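Local coordinates for putative exported protein (Bacteroides fragilis, PDB 4RAA) that is of unknown function but folds as a six-bladed beta-propeller of the YWTD type and is probably exported, at residues A[156-160]-A[198-202]. Residues are numbered along the deposited sequence; the frame is centred on the assembly and turned at random.
Sequences DFYFV and AYTPF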
loop_
_atom_site.group_PDB
_atom_site.type_symbol
_atom_site.label_atom_id
_atom_site.label_comp_id
_atom_site.label_asym_id
_atom_site.label_seq_id
_atom_site.Cartn_x
_atom_site.Cartn_y
_atom_site.Cartn_z
ATOM N N ASP A 156 17.816 -7.995 -14.678
ATOM C CA ASP A 156 18.436 -7.776 -16.007
ATOM C C ASP A 156 18.198 -6.376 -16.609
ATOM O O ASP A 156 18.495 -6.147 -17.792
ATOM C CB ASP A 156 17.943 -8.844 -17.006
ATOM C CG ASP A 156 18.329 -10.262 -16.606
ATOM O OD1 ASP A 156 19.396 -10.466 -15.981
ATOM O OD2 ASP A 156 17.564 -11.185 -16.959
ATOM N N PHE A 157 17.662 -5.449 -15.813
ATOM C CA PHE A 157 17.424 -4.070 -16.244
ATOM C C PHE A 157 17.887 -3.092 -15.174
ATOM O O PHE A 157 17.988 -3.454 -13.993
ATOM C CB PHE A 157 15.947 -3.852 -16.543
ATOM C CG PHE A 157 15.458 -4.586 -17.752
ATOM C CD1 PHE A 157 14.958 -5.889 -17.646
ATOM C CD2 PHE A 157 15.458 -3.972 -19.007
ATOM C CE1 PHE A 157 14.479 -6.569 -18.773
ATOM C CE2 PHE A 157 14.982 -4.649 -20.141
ATOM C CZ PHE A 157 14.492 -5.949 -20.024
ATOM N N TYR A 158 18.178 -1.863 -15.597
ATOM C CA TYR A 158 18.599 -0.796 -14.671
ATOM C C TYR A 158 17.406 -0.100 -13.997
ATOM O O TYR A 158 17.472 0.198 -12.800
ATOM C CB TYR A 158 19.503 0.233 -15.364
ATOM C CG TYR A 158 20.962 -0.160 -15.437
ATOM C CD1 TYR A 158 21.745 -0.172 -14.288
ATOM C CD2 TYR A 158 21.581 -0.459 -16.655
ATOM C CE1 TYR A 158 23.087 -0.516 -14.333
ATOM C CE2 TYR A 158 22.936 -0.787 -16.715
ATOM C CZ TYR A 158 23.684 -0.818 -15.549
ATOM O OH TYR A 158 25.022 -1.148 -15.578
ATOM N N PHE A 159 16.335 0.150 -14.764
ATOM C CA PHE A 159 15.108 0.830 -14.281
ATOM C C PHE A 159 13.848 0.081 -14.689
ATOM O O PHE A 159 13.887 -0.799 -15.549
ATOM C CB PHE A 159 15.010 2.249 -14.850
ATOM C CG PHE A 159 16.256 3.064 -14.663
ATOM C CD1 PHE A 159 16.445 3.823 -13.512
ATOM C CD2 PHE A 159 17.251 3.072 -15.647
ATOM C CE1 PHE A 159 17.603 4.565 -13.338
ATOM C CE2 PHE A 159 18.406 3.818 -15.486
ATOM C CZ PHE A 159 18.583 4.558 -14.326
ATOM N N VAL A 160 12.731 0.470 -14.082
ATOM C CA VAL A 160 11.418 -0.130 -14.364
ATOM C C VAL A 160 10.300 0.899 -14.185
ATOM O O VAL A 160 10.332 1.679 -13.243
ATOM C CB VAL A 160 11.166 -1.393 -13.486
ATOM C CG1 VAL A 160 11.175 -1.073 -11.998
ATOM C CG2 VAL A 160 9.865 -2.099 -13.870
ATOM N N ALA A 198 17.440 9.749 -16.799
ATOM C CA ALA A 198 18.120 8.696 -16.026
ATOM C C ALA A 198 19.479 8.331 -16.625
ATOM O O ALA A 198 19.727 8.605 -17.807
ATOM C CB ALA A 198 17.227 7.463 -15.917
ATOM N N TYR A 199 20.351 7.734 -15.806
ATOM C CA TYR A 199 21.695 7.321 -16.247
ATOM C C TYR A 199 22.332 6.255 -15.357
ATOM O O TYR A 199 21.962 6.114 -14.188
ATOM C CB TYR A 199 22.623 8.533 -16.364
ATOM C CG TYR A 199 22.846 9.292 -15.079
ATOM C CD1 TYR A 199 21.979 10.310 -14.681
ATOM C CD2 TYR A 199 23.942 9.001 -14.259
ATOM C CE1 TYR A 199 22.194 11.009 -13.492
ATOM C CE2 TYR A 199 24.168 9.690 -13.068
ATOM C CZ TYR A 199 23.296 10.693 -12.690
ATOM O OH TYR A 199 23.535 11.363 -11.523
ATOM N N THR A 200 23.317 5.548 -15.921
ATOM C CA THR A 200 23.998 4.424 -15.261
ATOM C C THR A 200 25.495 4.679 -15.096
ATOM O O THR A 200 26.055 5.523 -15.803
ATOM C CB THR A 200 23.793 3.127 -16.058
ATOM O OG1 THR A 200 24.412 3.241 -17.338
ATOM C CG2 THR A 200 22.309 2.826 -16.235
ATOM N N PRO A 201 26.157 3.936 -14.179
ATOM C CA PRO A 201 27.587 4.212 -13.977
ATOM C C PRO A 201 28.543 3.833 -15.101
ATOM O O PRO A 201 29.654 4.366 -15.089
ATOM C CB PRO A 201 27.939 3.421 -12.700
ATOM C CG PRO A 201 26.659 2.845 -12.192
ATOM C CD PRO A 201 25.710 2.805 -13.342
ATOM N N PHE A 202 28.134 2.965 -16.042
ATOM C CA PHE A 202 29.029 2.468 -17.119
ATOM C C PHE A 202 28.527 2.795 -18.525
ATOM O O PHE A 202 28.725 2.019 -19.468
ATOM C CB PHE A 202 29.263 0.954 -16.956
ATOM C CG PHE A 202 29.524 0.539 -15.535
ATOM C CD1 PHE A 202 30.590 1.082 -14.832
ATOM C CD2 PHE A 202 28.698 -0.380 -14.887
ATOM C CE1 PHE A 202 30.834 0.722 -13.506
ATOM C CE2 PHE A 202 28.936 -0.746 -13.565
ATOM C CZ PHE A 202 30.006 -0.196 -12.873
#
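The methyl CG2 of Thr200 sits over the centre of one face of the Tyr158 ring, 3.4 Å from the ring centroid and 15° off the normal, a CH-pi contact in which the two side chains cross at about a right angle. Threonine suits the place because its branched CB can offer a methyl to the ring while OG1 takes another direction; with CG2 anti to the carbonyl carbon, the methyl is turned toward Tyr158. Tyrosine supplies a broad flat face and enough length for its OH to arrive at the edge of the Phe202 ring, with OH 3.8 Å from CD2 of Phe202. CD of Pro201 comes within 4.3 Å of CE1 of Tyr158, a looser apolar approach. In this beta-propeller the contact joins two neighbouring sheets: Tyr158 lies at the corner of strand 157-162, and Thr200 belongs to strand 195-200. Phe159, whose wholly apolar ring suits a buried position between the sheets, takes a smaller partner. CB of Ala198, a single methyl sufficient for the task, makes a CH-pi contact over one face of the Phe159 ring, offset toward the rim, 3.9 Å from that ring's centroid. The carbonyl O of Tyr199 meets the same ring at its edge, 3.7 Å from CZ of Phe159, while Leu143 and Ile189 from flanking strands also pack against this phenylalanine.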